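Local coordinates for acyl-coenzyme A oxidase (Caenorhabditis elegans, PDB 5K3I), which catalyses the first, FAD-dependent step of peroxisomal beta-oxidation, desaturating acyl-CoAs to (2E)-enoyl-CoAs with release of hydrogen peroxide, at residues G389-V394 and M438-Q443; A359-L364 and A385-L390; K500-K505 and N532-L537; H293-M298 and T432-N437. The protein carries 1 engineered substitution. All coordinates share one frame; numbering follows the deposited sequence.

Contact 1: G389-V394 and M438-Q443; sequences GLKSVV and MVMLLQ. With FAD (flavin-adenine dinucleotide), chain I.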
# COMPACT_ATOMS: atom_id res chain seq x y z
N GLY A 389 -0.25 10.79 18.31
CA GLY A 389 0.89 10.06 17.80
C GLY A 389 0.58 8.60 17.53
O GLY A 389 0.95 8.06 16.48
N LEU A 390 -0.10 7.94 18.47
CA LEU A 390 -0.32 6.50 18.33
C LEU A 390 -1.19 6.19 17.13
O LEU A 390 -0.91 5.25 16.39
CB LEU A 390 -0.99 5.92 19.58
CG LEU A 390 -0.14 5.33 20.71
CD1 LEU A 390 -1.05 4.81 21.81
CD2 LEU A 390 0.75 4.22 20.18
N LYS A 391 -2.23 6.99 16.89
CA LYS A 391 -3.07 6.73 15.74
C LYS A 391 -2.26 6.87 14.46
O LYS A 391 -2.53 6.18 13.47
CB LYS A 391 -4.29 7.66 15.77
CG LYS A 391 -4.27 8.86 14.84
CD LYS A 391 -4.65 8.42 13.45
CE LYS A 391 -5.23 9.48 12.63
NZ LYS A 391 -5.67 8.87 11.36
N SER A 392 -1.25 7.74 14.45
CA SER A 392 -0.45 7.95 13.25
C SER A 392 0.61 6.87 13.04
O SER A 392 0.80 6.40 11.90
CB SER A 392 0.19 9.33 13.29
OG SER A 392 -0.69 10.29 13.86
N VAL A 393 1.31 6.45 14.10
CA VAL A 393 2.34 5.42 13.94
C VAL A 393 1.70 4.06 13.69
O VAL A 393 2.13 3.33 12.79
CB VAL A 393 3.27 5.40 15.17
CG1 VAL A 393 4.29 4.27 15.02
CG2 VAL A 393 3.96 6.73 15.34
N VAL A 394 0.68 3.72 14.47
CA VAL A 394 0.06 2.39 14.36
C VAL A 394 -0.48 2.18 12.96
O VAL A 394 -0.27 1.13 12.34
CB VAL A 394 -1.06 2.24 15.41
CG1 VAL A 394 -1.90 1.01 15.11
CG2 VAL A 394 -0.48 2.17 16.80
N MET A 438 0.06 13.30 9.17
CA MET A 438 1.02 14.39 9.31
C MET A 438 0.53 15.41 10.32
O MET A 438 1.31 15.94 11.11
CB MET A 438 1.24 15.06 7.95
CG MET A 438 1.91 14.20 6.91
SD MET A 438 3.34 13.36 7.60
CE MET A 438 4.52 13.70 6.30
N VAL A 439 -0.78 15.68 10.32
CA VAL A 439 -1.32 16.70 11.21
C VAL A 439 -1.35 16.19 12.64
O VAL A 439 -1.09 16.95 13.58
CB VAL A 439 -2.71 17.14 10.72
CG1 VAL A 439 -3.29 18.20 11.65
CG2 VAL A 439 -2.63 17.66 9.30
N MET A 440 -1.68 14.91 12.84
CA MET A 440 -1.76 14.38 14.18
C MET A 440 -0.37 14.22 14.80
O MET A 440 -0.21 14.34 16.02
CB MET A 440 -2.52 13.06 14.18
CG MET A 440 -3.96 13.21 13.74
SD MET A 440 -4.89 14.34 14.79
CE MET A 440 -5.06 15.78 13.73
N LEU A 441 0.65 13.92 13.98
CA LEU A 441 2.02 13.90 14.49
C LEU A 441 2.48 15.29 14.93
O LEU A 441 3.18 15.42 15.94
CB LEU A 441 2.98 13.33 13.43
CG LEU A 441 2.90 11.82 13.17
CD1 LEU A 441 3.83 11.41 12.04
CD2 LEU A 441 3.23 11.05 14.44
N LEU A 442 2.08 16.34 14.20
CA LEU A 442 2.42 17.70 14.63
C LEU A 442 1.60 18.14 15.83
O LEU A 442 2.08 18.94 16.64
CB LEU A 442 2.23 18.70 13.49
CG LEU A 442 3.20 18.55 12.31
CD1 LEU A 442 2.72 19.38 11.15
CD2 LEU A 442 4.57 19.00 12.76
N GLN A 443 0.37 17.63 15.97
CA GLN A 443 -0.42 17.87 17.18
C GLN A 443 0.31 17.36 18.42
O GLN A 443 0.38 18.04 19.44
CB GLN A 443 -1.81 17.23 17.07
CG GLN A 443 -2.96 17.93 17.82
CD GLN A 443 -3.19 19.38 17.42
OE1 GLN A 443 -2.62 19.89 16.46
NE2 GLN A 443 -4.04 20.06 18.18
PA FAD I . -6.29 17.79 3.81
O1A FAD I . -5.95 18.59 5.04
O2A FAD I . -7.16 18.61 2.89
O5B FAD I . -4.88 17.38 3.08
C5B FAD I . -3.95 16.80 3.97
C4B FAD I . -2.57 17.11 3.35
O4B FAD I . -2.27 18.36 3.54
C3B FAD I . -1.62 16.23 4.17
O3B FAD I . -0.63 15.75 3.36
C2B FAD I . -1.07 17.15 5.27
O2B FAD I . 0.42 16.96 5.28
C1B FAD I . -1.31 18.36 4.86
N9A FAD I . -1.86 19.28 5.83
C8A FAD I . -3.13 19.68 5.99
N7A FAD I . -3.16 20.55 7.00
C5A FAD I . -1.89 20.70 7.46
C6A FAD I . -1.32 21.45 8.47
N6A FAD I . -1.75 22.38 9.48
N1A FAD I . 0.00 21.39 8.69
C2A FAD I . 0.79 20.59 7.93
N3A FAD I . 0.23 19.86 6.95
C4A FAD I . -1.09 19.92 6.72
N1 FAD I . -15.14 12.73 7.85
C2 FAD I . -16.33 12.89 8.69
O2 FAD I . -16.63 13.99 9.08
N3 FAD I . -17.11 11.68 9.02
C4 FAD I . -16.69 10.38 8.51
O4 FAD I . -17.30 9.42 8.76
C4X FAD I . -15.47 10.24 7.64
N5 FAD I . -15.04 8.96 7.13
C5X FAD I . -13.83 8.87 6.29
C6 FAD I . -13.44 7.61 5.80
C7 FAD I . -12.28 7.54 4.99
C7M FAD I . -12.13 6.04 4.63
C8 FAD I . -11.53 8.69 4.68
C8M FAD I . -10.29 8.58 3.81
C9 FAD I . -11.94 9.94 5.17
C9A FAD I . -13.10 10.02 5.98
N10 FAD I . -13.55 11.34 6.52
C10 FAD I . -14.73 11.42 7.34
C1' FAD I . -12.81 12.55 6.23
C2' FAD I . -11.57 12.66 7.15
O2' FAD I . -11.93 13.05 8.44
C3' FAD I . -10.67 13.71 6.51
O3' FAD I . -10.47 13.28 5.20
C4' FAD I . -9.37 13.72 7.30
O4' FAD I . -9.57 14.46 8.46
C5' FAD I . -8.26 14.39 6.49
O5' FAD I . -8.49 15.79 6.44
P FAD I . -8.54 16.41 4.91
O1P FAD I . -9.44 15.54 4.04
O2P FAD I . -9.07 17.81 4.89
O3P FAD I . -7.04 16.38 4.24

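Contact 2: A359-L364 and A385-L390; sequences AETVKL and ALTSGL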
# COMPACT_ATOMS: atom_id res chain seq x y z
N ALA A 359 -5.05 -1.22 24.64
CA ALA A 359 -5.71 -1.44 25.93
C ALA A 359 -5.35 -0.35 26.94
O ALA A 359 -6.22 0.15 27.66
CB ALA A 359 -5.36 -2.82 26.48
N GLU A 360 -4.07 0.02 27.02
CA GLU A 360 -3.67 1.10 27.92
C GLU A 360 -4.25 2.44 27.50
O GLU A 360 -4.55 3.28 28.36
CB GLU A 360 -2.14 1.20 28.01
CG GLU A 360 -1.48 0.08 28.78
CD GLU A 360 -0.03 0.38 29.08
OE1 GLU A 360 0.41 1.53 28.84
OE2 GLU A 360 0.68 -0.52 29.59
N THR A 361 -4.41 2.66 26.20
CA THR A 361 -4.99 3.91 25.74
C THR A 361 -6.47 3.99 26.11
O THR A 361 -6.94 5.03 26.57
CB THR A 361 -4.80 4.05 24.23
OG1 THR A 361 -3.41 3.91 23.91
CG2 THR A 361 -5.28 5.42 23.76
N VAL A 362 -7.20 2.89 25.91
CA VAL A 362 -8.61 2.84 26.31
C VAL A 362 -8.77 3.01 27.82
O VAL A 362 -9.71 3.66 28.28
CB VAL A 362 -9.24 1.53 25.82
CG1 VAL A 362 -10.62 1.35 26.42
CG2 VAL A 362 -9.33 1.55 24.30
N LYS A 363 -7.85 2.45 28.61
CA LYS A 363 -7.89 2.70 30.04
C LYS A 363 -7.75 4.19 30.35
O LYS A 363 -8.49 4.73 31.16
CB LYS A 363 -6.81 1.89 30.77
CG LYS A 363 -7.31 0.57 31.33
CD LYS A 363 -6.19 -0.33 31.83
CE LYS A 363 -6.55 -1.79 31.63
NZ LYS A 363 -6.02 -2.69 32.71
N LEU A 364 -6.80 4.85 29.68
CA LEU A 364 -6.62 6.29 29.89
C LEU A 364 -7.82 7.09 29.40
O LEU A 364 -8.15 8.13 29.97
CB LEU A 364 -5.35 6.76 29.19
CG LEU A 364 -4.89 8.20 29.44
CD1 LEU A 364 -4.40 8.34 30.87
CD2 LEU A 364 -3.80 8.58 28.46
N ALA A 385 -2.48 13.99 23.11
CA ALA A 385 -1.15 13.89 22.49
C ALA A 385 -0.74 12.44 22.26
O ALA A 385 -0.16 12.12 21.21
CB ALA A 385 -0.13 14.59 23.37
N LEU A 386 -0.99 11.56 23.23
CA LEU A 386 -0.68 10.14 23.07
C LEU A 386 -1.44 9.56 21.89
O LEU A 386 -0.87 8.93 20.99
CB LEU A 386 -1.06 9.40 24.34
CG LEU A 386 -0.96 7.87 24.34
CD1 LEU A 386 0.49 7.43 24.32
CD2 LEU A 386 -1.74 7.27 25.52
N THR A 387 -2.75 9.80 21.90
CA THR A 387 -3.66 9.34 20.87
C THR A 387 -3.33 9.92 19.50
O THR A 387 -3.50 9.24 18.48
CB THR A 387 -5.07 9.72 21.36
OG1 THR A 387 -5.60 8.69 22.20
CG2 THR A 387 -5.97 10.00 20.27
N SER A 388 -2.84 11.17 19.44
CA SER A 388 -2.47 11.77 18.16
C SER A 388 -1.32 11.01 17.53
O SER A 388 -1.37 10.62 16.36
CB SER A 388 -2.11 13.24 18.36
OG SER A 388 -3.25 14.07 18.50
N GLY A 389 -0.25 10.79 18.31
CA GLY A 389 0.89 10.06 17.80
C GLY A 389 0.58 8.60 17.53
O GLY A 389 0.95 8.06 16.48
N LEU A 390 -0.10 7.94 18.47
CA LEU A 390 -0.32 6.50 18.33
C LEU A 390 -1.19 6.19 17.13
O LEU A 390 -0.91 5.25 16.39
CB LEU A 390 -0.99 5.92 19.58
CG LEU A 390 -0.14 5.33 20.71
CD1 LEU A 390 -1.05 4.81 21.81
CD2 LEU A 390 0.75 4.22 20.18

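Contact 3: K500-K505 and N532-L537; sequences KRQTLK and NRASRL. With ATP (adenosine-5'-triphosphate), chain J.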
# COMPACT_ATOMS: atom_id res chain seq x y z
N LYS A 500 14.23 11.51 23.58
CA LYS A 500 14.50 12.77 24.26
C LYS A 500 15.43 13.65 23.44
O LYS A 500 15.20 14.86 23.29
CB LYS A 500 15.09 12.52 25.64
CG LYS A 500 15.68 13.77 26.28
CD LYS A 500 16.32 13.47 27.62
CE LYS A 500 17.56 12.61 27.45
NZ LYS A 500 18.40 12.62 28.68
N ARG A 501 16.51 13.07 22.92
CA ARG A 501 17.52 13.85 22.21
C ARG A 501 16.96 14.49 20.95
O ARG A 501 17.25 15.65 20.65
CB ARG A 501 18.75 13.00 21.90
CG ARG A 501 20.01 13.82 21.65
CD ARG A 501 21.09 12.95 21.00
NE ARG A 501 20.65 12.37 19.73
CZ ARG A 501 20.84 12.89 18.52
NH1 ARG A 501 21.47 14.05 18.37
NH2 ARG A 501 20.39 12.23 17.46
N GLN A 502 16.12 13.75 20.21
CA GLN A 502 15.49 14.33 19.02
C GLN A 502 14.42 15.35 19.39
O GLN A 502 14.27 16.37 18.71
CB GLN A 502 14.89 13.22 18.15
CG GLN A 502 14.18 13.71 16.90
CD GLN A 502 15.11 14.40 15.93
OE1 GLN A 502 16.28 14.05 15.79
NE2 GLN A 502 14.58 15.40 15.23
N THR A 503 13.66 15.09 20.45
CA THR A 503 12.68 16.07 20.93
C THR A 503 13.34 17.40 21.32
O THR A 503 12.94 18.47 20.85
CB THR A 503 11.90 15.50 22.11
OG1 THR A 503 11.22 14.31 21.70
CG2 THR A 503 10.91 16.51 22.62
N LEU A 504 14.35 17.35 22.19
CA LEU A 504 15.03 18.58 22.57
C LEU A 504 15.75 19.21 21.38
O LEU A 504 15.81 20.43 21.26
CB LEU A 504 16.00 18.34 23.73
CG LEU A 504 15.38 17.77 25.01
CD1 LEU A 504 16.46 17.38 26.02
CD2 LEU A 504 14.40 18.76 25.62
N LYS A 505 16.32 18.38 20.50
CA LYS A 505 17.01 18.93 19.34
C LYS A 505 16.05 19.66 18.41
O LYS A 505 16.32 20.78 17.97
CB LYS A 505 17.73 17.82 18.58
CG LYS A 505 18.46 18.31 17.36
CD LYS A 505 19.15 17.18 16.64
CE LYS A 505 19.84 17.69 15.39
NZ LYS A 505 19.97 16.62 14.39
N ASN A 532 8.14 16.11 13.55
CA ASN A 532 7.46 14.82 13.42
C ASN A 532 8.40 13.65 13.66
O ASN A 532 7.94 12.57 14.02
CB ASN A 532 6.78 14.70 12.07
CG ASN A 532 5.41 15.36 12.05
OD1 ASN A 532 4.92 15.81 13.08
ND2 ASN A 532 4.79 15.43 10.87
N ARG A 533 9.71 13.84 13.45
CA ARG A 533 10.67 12.81 13.83
C ARG A 533 10.63 12.56 15.32
O ARG A 533 10.75 11.41 15.77
CB ARG A 533 12.08 13.19 13.39
CG ARG A 533 12.15 13.53 11.94
CD ARG A 533 13.56 13.67 11.44
NE ARG A 533 13.67 12.78 10.29
CZ ARG A 533 13.81 13.18 9.03
NH1 ARG A 533 13.96 14.47 8.76
NH2 ARG A 533 13.87 12.29 8.06
N ALA A 534 10.47 13.63 16.11
CA ALA A 534 10.38 13.50 17.56
C ALA A 534 9.10 12.78 17.99
O ALA A 534 9.14 11.80 18.74
CB ALA A 534 10.46 14.88 18.21
N SER A 535 7.94 13.28 17.53
CA SER A 535 6.65 12.61 17.74
C SER A 535 6.74 11.11 17.50
O SER A 535 6.30 10.30 18.33
CB SER A 535 5.63 13.24 16.80
OG SER A 535 5.36 14.59 17.14
N ARG A 536 7.33 10.73 16.37
CA ARG A 536 7.37 9.33 15.96
C ARG A 536 8.18 8.49 16.95
O ARG A 536 7.73 7.43 17.41
CB ARG A 536 7.94 9.24 14.54
CG ARG A 536 7.53 8.04 13.73
CD ARG A 536 8.09 8.17 12.31
NE ARG A 536 7.52 9.32 11.61
CZ ARG A 536 8.24 10.32 11.10
NH1 ARG A 536 9.56 10.31 11.22
NH2 ARG A 536 7.64 11.34 10.49
N LEU A 537 9.37 8.96 17.30
CA LEU A 537 10.20 8.27 18.29
C LEU A 537 9.55 8.20 19.66
O LEU A 537 9.62 7.16 20.34
CB LEU A 537 11.55 8.97 18.39
CG LEU A 537 12.44 8.93 17.15
CD1 LEU A 537 13.70 9.74 17.38
CD2 LEU A 537 12.78 7.49 16.79
PG ATP J . 13.08 8.35 10.19
O1G ATP J . 13.19 9.54 11.11
O2G ATP J . 13.53 6.97 10.65
O3G ATP J . 13.50 8.67 8.78
PB ATP J . 10.71 7.93 8.70
O1B ATP J . 11.69 7.57 7.61
O2B ATP J . 9.61 6.94 8.95
O3B ATP J . 11.48 8.17 10.11
PA ATP J . 10.61 10.51 7.41
O1A ATP J . 11.96 10.11 6.90
O2A ATP J . 10.55 11.83 8.12
O3A ATP J . 10.00 9.34 8.36
O5' ATP J . 9.62 10.44 6.15
C5' ATP J . 9.69 9.34 5.23
C4' ATP J . 8.40 9.24 4.43
O4' ATP J . 7.45 8.38 5.08
C3' ATP J . 7.75 10.60 4.32
O3' ATP J . 7.21 10.72 3.02
C2' ATP J . 6.60 10.58 5.28
O2' ATP J . 5.50 11.29 4.74
C1' ATP J . 6.24 9.11 5.36
N9 ATP J . 5.67 8.87 6.71
C8 ATP J . 6.36 8.88 7.86
N7 ATP J . 5.54 8.66 8.92
C5 ATP J . 4.29 8.51 8.44
C6 ATP J . 2.95 8.25 9.01
N6 ATP J . 2.79 8.10 10.35
N1 ATP J . 1.90 8.17 8.16
C2 ATP J . 2.04 8.31 6.83
N3 ATP J . 3.23 8.55 6.25
C4 ATP J . 4.38 8.66 6.98

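Contact 4: H293-M298 and T432-N437; sequences HVRSYM and TYAGEN. Engineered in segment 432-437: Ala-434 (natural residue Glu). With FAD (flavin-adenine dinucleotide), chain I.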
# COMPACT_ATOMS: atom_id res chain seq x y z
N HIS A 293 -12.53 9.67 20.97
CA HIS A 293 -13.07 8.32 21.11
C HIS A 293 -12.61 7.44 19.97
O HIS A 293 -12.13 6.32 20.18
CB HIS A 293 -14.60 8.40 21.17
CG HIS A 293 -15.28 7.08 21.30
ND1 HIS A 293 -15.56 6.50 22.51
CD2 HIS A 293 -15.75 6.23 20.35
CE1 HIS A 293 -16.17 5.34 22.32
NE2 HIS A 293 -16.29 5.16 21.01
N VAL A 294 -12.76 7.92 18.73
CA VAL A 294 -12.42 7.15 17.54
C VAL A 294 -10.95 6.75 17.57
O VAL A 294 -10.60 5.59 17.36
CB VAL A 294 -12.75 7.95 16.27
CG1 VAL A 294 -12.21 7.23 15.03
CG2 VAL A 294 -14.26 8.15 16.17
N ARG A 295 -10.07 7.72 17.84
CA ARG A 295 -8.64 7.42 17.86
C ARG A 295 -8.28 6.39 18.93
O ARG A 295 -7.41 5.54 18.72
CB ARG A 295 -7.87 8.71 18.09
CG ARG A 295 -7.79 9.63 16.91
CD ARG A 295 -7.48 11.04 17.35
NE ARG A 295 -7.80 12.01 16.32
CZ ARG A 295 -8.04 13.29 16.55
NH1 ARG A 295 -7.99 13.77 17.79
NH2 ARG A 295 -8.31 14.10 15.54
N SER A 296 -8.93 6.47 20.11
CA SER A 296 -8.60 5.54 21.18
C SER A 296 -9.00 4.12 20.82
O SER A 296 -8.24 3.17 21.06
CB SER A 296 -9.26 5.97 22.49
OG SER A 296 -8.73 7.19 22.95
N TYR A 297 -10.18 3.95 20.23
CA TYR A 297 -10.73 2.63 19.98
C TYR A 297 -10.34 2.05 18.62
O TYR A 297 -10.49 0.84 18.41
CB TYR A 297 -12.25 2.67 20.14
CG TYR A 297 -12.70 2.64 21.59
CD1 TYR A 297 -12.84 3.81 22.34
CD2 TYR A 297 -13.00 1.43 22.21
CE1 TYR A 297 -13.25 3.77 23.67
CE2 TYR A 297 -13.42 1.38 23.53
CZ TYR A 297 -13.54 2.55 24.25
OH TYR A 297 -13.96 2.49 25.57
N MET A 298 -9.84 2.86 17.68
CA MET A 298 -9.47 2.34 16.37
C MET A 298 -8.16 1.56 16.40
O MET A 298 -7.83 0.91 15.40
CB MET A 298 -9.35 3.47 15.34
CG MET A 298 -8.08 4.30 15.45
SD MET A 298 -8.04 5.73 14.34
CE MET A 298 -7.31 5.05 12.86
N THR A 432 -5.66 8.50 7.06
CA THR A 432 -6.26 9.80 6.79
C THR A 432 -7.47 10.12 7.66
O THR A 432 -7.58 11.25 8.14
CB THR A 432 -6.63 9.94 5.32
OG1 THR A 432 -7.41 8.80 4.91
CG2 THR A 432 -5.38 10.03 4.45
N TYR A 433 -8.39 9.19 7.90
CA TYR A 433 -9.52 9.54 8.75
C TYR A 433 -9.08 9.67 10.20
O TYR A 433 -8.00 9.22 10.62
CB TYR A 433 -10.68 8.54 8.61
CG TYR A 433 -10.50 7.11 9.10
CD1 TYR A 433 -10.41 6.80 10.45
CD2 TYR A 433 -10.55 6.05 8.20
CE1 TYR A 433 -10.29 5.49 10.89
CE2 TYR A 433 -10.45 4.74 8.63
CZ TYR A 433 -10.31 4.46 9.97
OH TYR A 433 -10.21 3.14 10.37
N ALA A 434 -9.94 10.33 10.98
CA ALA A 434 -9.70 10.65 12.38
C ALA A 434 -8.46 11.52 12.57
O ALA A 434 -7.83 11.48 13.63
CB ALA A 434 -9.61 9.39 13.24
N GLY A 435 -8.12 12.32 11.57
CA GLY A 435 -6.96 13.19 11.65
C GLY A 435 -5.86 12.78 10.69
O GLY A 435 -5.32 11.69 10.83
N GLU A 436 -5.56 13.60 9.68
CA GLU A 436 -4.42 13.31 8.81
C GLU A 436 -3.17 13.01 9.63
O GLU A 436 -2.85 13.71 10.59
CB GLU A 436 -4.17 14.48 7.86
CG GLU A 436 -3.96 14.06 6.41
CD GLU A 436 -2.71 13.22 6.23
OE1 GLU A 436 -2.80 12.16 5.57
OE2 GLU A 436 -1.64 13.61 6.75
N ASN A 437 -2.46 11.94 9.24
CA ASN A 437 -1.31 11.46 10.02
C ASN A 437 -0.25 12.54 10.22
O ASN A 437 0.30 12.68 11.32
CB ASN A 437 -0.69 10.26 9.32
CG ASN A 437 -1.35 8.97 9.69
OD1 ASN A 437 -0.86 7.88 9.37
ND2 ASN A 437 -2.46 9.07 10.39
PA FAD I . -6.29 17.79 3.81
O1A FAD I . -5.95 18.59 5.04
O2A FAD I . -7.16 18.61 2.89
O5B FAD I . -4.88 17.38 3.08
C5B FAD I . -3.95 16.80 3.97
C4B FAD I . -2.57 17.11 3.35
O4B FAD I . -2.27 18.36 3.54
C3B FAD I . -1.62 16.23 4.17
O3B FAD I . -0.63 15.75 3.36
C2B FAD I . -1.07 17.15 5.27
O2B FAD I . 0.42 16.96 5.28
C1B FAD I . -1.31 18.36 4.86
N9A FAD I . -1.86 19.28 5.83
C8A FAD I . -3.13 19.68 5.99
N7A FAD I . -3.16 20.55 7.00
C5A FAD I . -1.89 20.70 7.46
C6A FAD I . -1.32 21.45 8.47
N6A FAD I . -1.75 22.38 9.48
N1A FAD I . 0.00 21.39 8.69
C2A FAD I . 0.79 20.59 7.93
N3A FAD I . 0.23 19.86 6.95
C4A FAD I . -1.09 19.92 6.72
N1 FAD I . -15.14 12.73 7.85
C2 FAD I . -16.33 12.89 8.69
O2 FAD I . -16.63 13.99 9.08
N3 FAD I . -17.11 11.68 9.02
C4 FAD I . -16.69 10.38 8.51
O4 FAD I . -17.30 9.42 8.76
C4X FAD I . -15.47 10.24 7.64
N5 FAD I . -15.04 8.96 7.13
C5X FAD I . -13.83 8.87 6.29
C6 FAD I . -13.44 7.61 5.80
C7 FAD I . -12.28 7.54 4.99
C7M FAD I . -12.13 6.04 4.63
C8 FAD I . -11.53 8.69 4.68
C8M FAD I . -10.29 8.58 3.81
C9 FAD I . -11.94 9.94 5.17
C9A FAD I . -13.10 10.02 5.98
N10 FAD I . -13.55 11.34 6.52
C10 FAD I . -14.73 11.42 7.34
C1' FAD I . -12.81 12.55 6.23
C2' FAD I . -11.57 12.66 7.15
O2' FAD I . -11.93 13.05 8.44
C3' FAD I . -10.67 13.71 6.51
O3' FAD I . -10.47 13.28 5.20
C4' FAD I . -9.37 13.72 7.30
O4' FAD I . -9.57 14.46 8.46
C5' FAD I . -8.26 14.39 6.49
O5' FAD I . -8.49 15.79 6.44
P FAD I . -8.54 16.41 4.91
O1P FAD I . -9.44 15.54 4.04
O2P FAD I . -9.07 17.81 4.89
O3P FAD I . -7.04 16.38 4.24

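Contact 1: G389-V394 and M438-Q443
Gly-389 and Ser-392 on helix 380-407 pack against Met-440 and Leu-441 on helix 437-456, two helices of the all-helical C-alpha1 region of the acyl-CoA oxidase fold that run in roughly opposite directions but cross at a marked slant. The axes of the short segments pass 8.3 Å apart at a crossing angle of -139°, a close approach that small residues allow. Gly-389 has no side chain to hold the helices apart, and its CA lies 4.2 Å from Leu-441 CD2. One turn on, Ser-392 points toward the other helix: its CB meets Leu-441 CD2 at 3.7 Å, while its OG faces Met-440 CB at 3.3 Å. That hydroxyl, placed beside its own backbone N by a chi1 of -38°, is hydrogen-bonded back to Ser-388 O, so serine can sit in this apolar seam with its polar atom satisfied. Leu-441 sets its CD2 branch against Ser-392 CB and Gly-389 CA, and more loosely against Val-393 CG2; an alanine at this position would probably open a gap there and leave Ser-392 CB without its apolar neighbour. The two helices also face the nucleotides. Ser-392 O accepts a hydrogen bond from N6 of ATP, and on the second helix Val-439 CG2 lies 3.6 Å from C5A of the FAD adenine. Lys-391 slants across Met-440, CE to CG 4.1 Å, and its NZ then turns away to hydrogen-bond the carbonyl oxygens of Gly-430 and Tyr-433.

Contact 2: A359-L364 and A385-L390
Thr-361 and Leu-386 bury the most surface here, with Leu-364 as the third partner. Thr-361 points toward the other helix and presents both of its branches. Its CG2 methyl meets Thr-387 OG1 at 3.6 Å, whereas its OG1 lies 4.1 Å from Leu-386 CD2. The same Thr-361 OG1 meets Leu-390 CD1 at 3.3 Å, the two side chains sliding past each other in opposite directions. The torsion that matters is chi1, -55°: it turns OG1 back beside the backbone N, where the hydroxyl is hydrogen-bonded to Ala-357 O one turn earlier, and sends CG2 out across the seam. Threonine therefore suits the place, since the helix itself satisfies its oxygen and its partners can be leucines. The segments belong to helices 338-370 and 380-407, consecutive antiparallel helices of the C-alpha1 region, and their axes stay 11.1 Å apart. At that spacing, the backbones do not approach closely, and longer side chains bridge the interval. Leu-386 does so with its CD2 methyl, which reaches Leu-364 CD2 at 3.8 Å as the two leucines cross at a slant, a purely apolar meeting. No hydrogen bond joins the segments. Phe-542 of helix 520-553 also packs on Leu-386, and Leu-299 of helix 292-319 on Thr-361, which places the seam between further helices. Thr-387 also packs on Arg-295, which by similarity belongs to the substrate site.

Contact 3: K500-K505 and N532-L537
Thr-503 and Ala-534 form the tight centre of this antiparallel helix pair, helices 489-515 and 520-553 of the oxidase's C-terminal part, with CA atoms 4.8 Å apart. A small residue is needed there: Ala-534 CB comes to 3.6 Å from Thr-503 OG1, a hydroxyl hydrogen-bonded to Ala-499 O. With CG anti to the backbone N (chi1 179°) and a bend at chi2, Gln-502, the next residue back, reaches over Ala-534, CG 3.8 Å from Ala-534 N; its CB touches Leu-537 CD1, and its amide crosses Arg-533 CB and bonds through NE2 to Glu-530 OE1. The outer side of helix 489-515 is looser and partly exposed: Arg-501 makes a salt bridge to Glu-584 of its own chain, Lys-505 to Asp-594 of the second subunit. Arg-533, whose CB touches Gln-502, leads its end away to ATP, where Arg-536 joins it. NE of Arg-533 makes a weak 3.4 Å hydrogen bond to O1G, and O2A lies over one guanidinium face; O3A sits over a face of Arg-536, whose NH1 is 3.1 Å away. This packing probably steadies the helix from which two positive groups approach the triphosphate and probably offset part of its negative charge, alongside a nearby magnesium ion.

Contact 4: H293-M298 and T432-N437
Arg-295 spends its guanidinium on a backbone oxygen, the carbonyl of Ala-434, an engineered residue that replaces the natural glutamate predicted to be the proton acceptor. The loop 432-437 is therefore probably the active-site loop of the acyl-CoA oxidase fold; it leads into helix 437-456, which Glu-436 N-caps. Arg-295 NE donates to Ala-434 O at 2.7 Å and 168°, with the oxygen lying in the guanidinium plane, and NH2 adds a weak second bond at 3.3 Å. A chain extended from CG to NE carries the group from helix 292-319 to the loop. Replacing Arg-295 with a leucine would probably leave Ala-434 O without both its arginine donors and the loop freer to shift. Gly-435 follows with backbone angles at which a side chain would press against the preceding carbonyl, so only glycine fits comfortably. The deposited alanine's CB meets Val-294 CG1 at 3.8 Å. Beside it Met-298 makes a Met-aromatic contact with Tyr-433: SD is 5.4 Å from the ring centroid, at a slant to the ring, and the bend at chi3 (-89°) brings Met-298 CE to 3.6 Å from Tyr-433 CE1. By similarity, Arg-295 and Tyr-433 bind substrate. The flavin borders the same loop, C7M lying at the edge of the Tyr-433 ring, while the tyrosine's CB stands 3.9 Å from C9A.

In the fold
Contacts 1, 2 and 4 form one compact cluster in the C-alpha1 region, their centres 9 to 11 Å apart. Helix 380-407 is its shared element: contact 2 joins it to helix 338-370 and contact 1 to helix 437-456. Contact 4 brings in helix 292-319 and the loop just before helix 437-456, so its segments bracket those of contact 2 along the chain and alternate with those of contact 1. Contact 3 comes later, in the C-terminal helices, centred about 22 Å from contact 4. A probable hydrogen bond from Ser-535 OG to Leu-441 O ties it to contact 1, whose helix 437-456 borders both FAD and ATP.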